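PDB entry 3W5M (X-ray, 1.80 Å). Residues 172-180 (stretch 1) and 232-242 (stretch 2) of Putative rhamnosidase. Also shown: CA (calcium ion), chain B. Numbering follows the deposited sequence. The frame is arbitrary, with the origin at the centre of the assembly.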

# COMPACT_ATOMS: atom_id res chain seq x y z
N ALA A 172 4.88 -13.56 35.58
CA ALA A 172 3.91 -14.65 35.47
C ALA A 172 3.09 -14.46 34.22
O ALA A 172 2.57 -13.37 33.96
CB ALA A 172 3.00 -14.70 36.70
N THR A 173 2.97 -15.51 33.42
CA THR A 173 2.13 -15.46 32.21
C THR A 173 1.24 -16.67 32.14
O THR A 173 1.63 -17.76 32.59
CB THR A 173 2.94 -15.40 30.90
OG1 THR A 173 3.74 -16.61 30.79
CG2 THR A 173 3.83 -14.14 30.85
N LEU A 174 0.05 -16.47 31.60
CA LEU A 174 -0.89 -17.56 31.37
C LEU A 174 -1.19 -17.67 29.89
O LEU A 174 -1.63 -16.69 29.28
CB LEU A 174 -2.19 -17.33 32.16
CG LEU A 174 -3.28 -18.39 31.94
CD1 LEU A 174 -2.87 -19.74 32.52
CD2 LEU A 174 -4.61 -17.93 32.54
N ALA A 175 -0.94 -18.84 29.30
CA ALA A 175 -1.35 -19.10 27.92
C ALA A 175 -2.52 -20.10 28.04
O ALA A 175 -2.44 -21.05 28.81
CB ALA A 175 -0.21 -19.72 27.13
N ILE A 176 -3.59 -19.86 27.31
CA ILE A 176 -4.82 -20.64 27.51
C ILE A 176 -5.62 -20.66 26.21
O ILE A 176 -5.68 -19.68 25.47
CB ILE A 176 -5.64 -20.09 28.71
CG1 ILE A 176 -6.90 -20.92 28.99
CG2 ILE A 176 -6.02 -18.63 28.46
CD1 ILE A 176 -7.46 -20.79 30.39
N SER A 177 -6.20 -21.82 25.92
CA SER A 177 -7.09 -21.94 24.79
C SER A 177 -8.22 -22.91 25.16
O SER A 177 -8.01 -23.77 26.01
CB SER A 177 -6.30 -22.51 23.61
OG SER A 177 -7.08 -22.44 22.42
N ALA A 178 -9.39 -22.78 24.53
CA ALA A 178 -10.43 -23.80 24.77
C ALA A 178 -11.23 -24.04 23.52
O ALA A 178 -11.47 -23.12 22.75
CB ALA A 178 -11.37 -23.39 25.90
N ASP A 179 -11.63 -25.29 23.35
CA ASP A 179 -12.69 -25.67 22.44
C ASP A 179 -13.95 -25.85 23.31
O ASP A 179 -14.10 -26.90 23.93
CB ASP A 179 -12.28 -27.02 21.81
CG ASP A 179 -13.28 -27.50 20.74
OD1 ASP A 179 -14.41 -27.03 20.76
OD2 ASP A 179 -12.93 -28.37 19.94
N ASN A 180 -14.87 -24.87 23.39
CA ASN A 180 -14.90 -23.66 22.56
C ASN A 180 -14.59 -22.35 23.25
O ASN A 180 -14.02 -21.46 22.62
CB ASN A 180 -16.28 -23.53 21.90
CG ASN A 180 -16.51 -24.63 20.89
OD1 ASN A 180 -17.16 -25.64 21.20
ND2 ASN A 180 -15.91 -24.49 19.71
N GLY A 232 -19.74 -32.64 20.07
CA GLY A 232 -18.48 -32.82 19.36
C GLY A 232 -17.35 -32.54 20.33
O GLY A 232 -17.60 -32.46 21.54
N PRO A 233 -16.11 -32.42 19.82
CA PRO A 233 -14.89 -32.30 20.66
C PRO A 233 -14.90 -31.13 21.64
O PRO A 233 -15.41 -30.06 21.33
CB PRO A 233 -13.77 -32.14 19.64
CG PRO A 233 -14.30 -32.77 18.38
CD PRO A 233 -15.79 -32.53 18.38
N ALA A 234 -14.38 -31.37 22.83
CA ALA A 234 -14.26 -30.31 23.83
C ALA A 234 -13.00 -30.55 24.59
O ALA A 234 -12.52 -31.69 24.72
CB ALA A 234 -15.44 -30.31 24.80
N GLY A 235 -12.44 -29.46 25.08
CA GLY A 235 -11.26 -29.53 25.92
C GLY A 235 -10.69 -28.14 26.09
O GLY A 235 -10.93 -27.25 25.27
N TRP A 236 -9.87 -27.96 27.13
CA TRP A 236 -9.21 -26.65 27.29
C TRP A 236 -7.80 -26.95 27.79
O TRP A 236 -7.54 -28.03 28.34
CB TRP A 236 -10.01 -25.68 28.20
CG TRP A 236 -10.03 -26.06 29.64
CD1 TRP A 236 -10.89 -26.93 30.26
CD2 TRP A 236 -9.11 -25.62 30.66
NE1 TRP A 236 -10.56 -27.05 31.60
CE2 TRP A 236 -9.49 -26.25 31.87
CE3 TRP A 236 -8.03 -24.74 30.66
CZ2 TRP A 236 -8.81 -26.04 33.08
CZ3 TRP A 236 -7.35 -24.52 31.88
CH2 TRP A 236 -7.74 -25.18 33.06
N ILE A 237 -6.87 -26.03 27.55
CA ILE A 237 -5.49 -26.30 27.85
C ILE A 237 -4.84 -24.99 28.35
O ILE A 237 -5.20 -23.90 27.86
CB ILE A 237 -4.79 -26.79 26.55
CG1 ILE A 237 -3.34 -27.24 26.83
CG2 ILE A 237 -4.87 -25.70 25.45
CD1 ILE A 237 -2.73 -28.07 25.68
N CYS A 238 -3.91 -25.09 29.29
CA CYS A 238 -3.20 -23.88 29.71
C CYS A 238 -1.79 -24.19 30.19
O CYS A 238 -1.47 -25.35 30.50
CB CYS A 238 -3.99 -23.09 30.78
SG CYS A 238 -3.94 -23.83 32.43
N VAL A 239 -0.95 -23.15 30.22
CA VAL A 239 0.30 -23.19 30.99
C VAL A 239 0.41 -21.87 31.76
O VAL A 239 0.20 -20.80 31.20
CB VAL A 239 1.58 -23.36 30.13
CG1 VAL A 239 2.82 -23.46 31.04
CG2 VAL A 239 1.51 -24.60 29.26
N LEU A 240 0.72 -21.99 33.03
CA LEU A 240 1.04 -20.83 33.85
C LEU A 240 2.54 -20.87 34.07
O LEU A 240 3.06 -21.82 34.66
CB LEU A 240 0.26 -20.86 35.17
CG LEU A 240 0.65 -19.84 36.27
CD1 LEU A 240 0.27 -18.44 35.82
CD2 LEU A 240 -0.06 -20.22 37.55
N VAL A 241 3.25 -19.89 33.52
CA VAL A 241 4.72 -19.81 33.67
C VAL A 241 5.07 -18.80 34.76
O VAL A 241 4.71 -17.65 34.66
CB VAL A 241 5.41 -19.36 32.37
CG1 VAL A 241 6.92 -19.18 32.60
CG2 VAL A 241 5.20 -20.40 31.26
N LEU A 242 5.78 -19.24 35.78
CA LEU A 242 6.23 -18.32 36.81
C LEU A 242 7.74 -18.18 36.67
O LEU A 242 8.47 -19.17 36.73
CB LEU A 242 5.89 -18.86 38.20
CG LEU A 242 4.45 -19.14 38.64
CD1 LEU A 242 3.52 -18.02 38.18
CD2 LEU A 242 3.93 -20.52 38.21
CA CA B . -16.50 -28.06 20.41
O HOH W 1 2.58 -19.20 29.85
O HOH W 2 -15.04 -28.79 18.35
O HOH W 3 -16.92 -26.91 18.13
O HOH W 4 -18.14 -29.42 19.29

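Strands 172-179 and 235-242 lie side by side as neighbours in an antiparallel sheet: their N-to-C directions differ by 175° and their axes approach to 4.7 Å. The register alternates strictly. The hydrogen-bonded pairs are wide, as in Ser-177 CA to Ile-237 CA at 5.6 Å, whereas the non-hydrogen-bonded ones are narrow, as in Ala-178 CA to Trp-236 CA at 4.0 Å, so the backbones pinch together at every second residue.

Each wide pair carries two hydrogen bonds. At one end Thr-173 N donates to Val-241 O (3.0 Å) and Val-241 N returns to Thr-173 O (2.8 Å), with N-H...O angles of 159° and 160°. Ala-175 with Val-239 and Ser-177 with Ile-237 repeat the pattern. The last ring is lopsided: Asp-179 N reaches Gly-235 O at 2.8 Å, but Gly-235 N to Asp-179 O stretches to 3.3 Å, although its angle of 162° remains good. At the narrow pairs the carbonyls meet CA-H groups instead, the shortest such contact being Cys-238 CA to Ala-175 O at 3.1 Å.

Shape matters most on the face bearing Ala-172, Leu-174, Ile-176 and Ala-178, because there the narrow pairs bring side chains closest across the strands. Small residues sit opposite large ones at both ends. The methyl of Ala-178 leaves room for Trp-236, whose CB packs 3.5 Å from Ala-178 CB, at the tightest CA-CA spacing of the ladder. The indole, with chi1 at 70° (p), runs alongside the neighbouring Ile-176, and Ile-176 CD1 approaches Trp-236 CE3 obliquely at 4.0 Å. At the other end Ala-172 CB meets Leu-242 CD1 at 3.7 Å; the end of this leucine comes nearer the partner strand than its CA-to-CB direction suggests.

Between these ends, Cys-238 is a small residue on this face, flanked by Ile-176 and Leu-174. Its CB lies 4.0 Å from Ile-176 CB directly across, and Leu-174 CD1 comes diagonally to 3.9 Å from the same Cys-238 CB. Leu-174 CD1 remains 4.3 Å from Leu-240 CB, its own register partner, so the leucine tip leans toward the cysteine. Both leucines of this pair have the t, p rotamer.

The other face is looser. Ala-175 offers just a methyl opposite Val-239, and Ser-177 CB stands 4.0 Å from Ile-237 CG2, while the end of Ile-237 leads away. Thr-173 OG1 packs 3.6 Å from Val-241 CB. A water fills space beside this row, hydrogen-bonding with Thr-173 OG1 (3.0 Å) and donating to Val-239 O (3.2 Å).

Where that face reaches Gly-235, the lack of a side chain leaves Asp-179 without a CB opposite it, and the aspartate extends to the calcium. Asp-179 OD1 (2.4 Å), Asn-180 OD1 (2.6 Å) and Pro-233 O (2.5 Å) all bind CA, which explains why Asp-179 OD1 and Pro-233 O, both ligands, lie 3.2 Å apart. Three waters and one atom from elsewhere in the structure complete the coordination shell. The ion thus ties the loop before one strand to the end of the other.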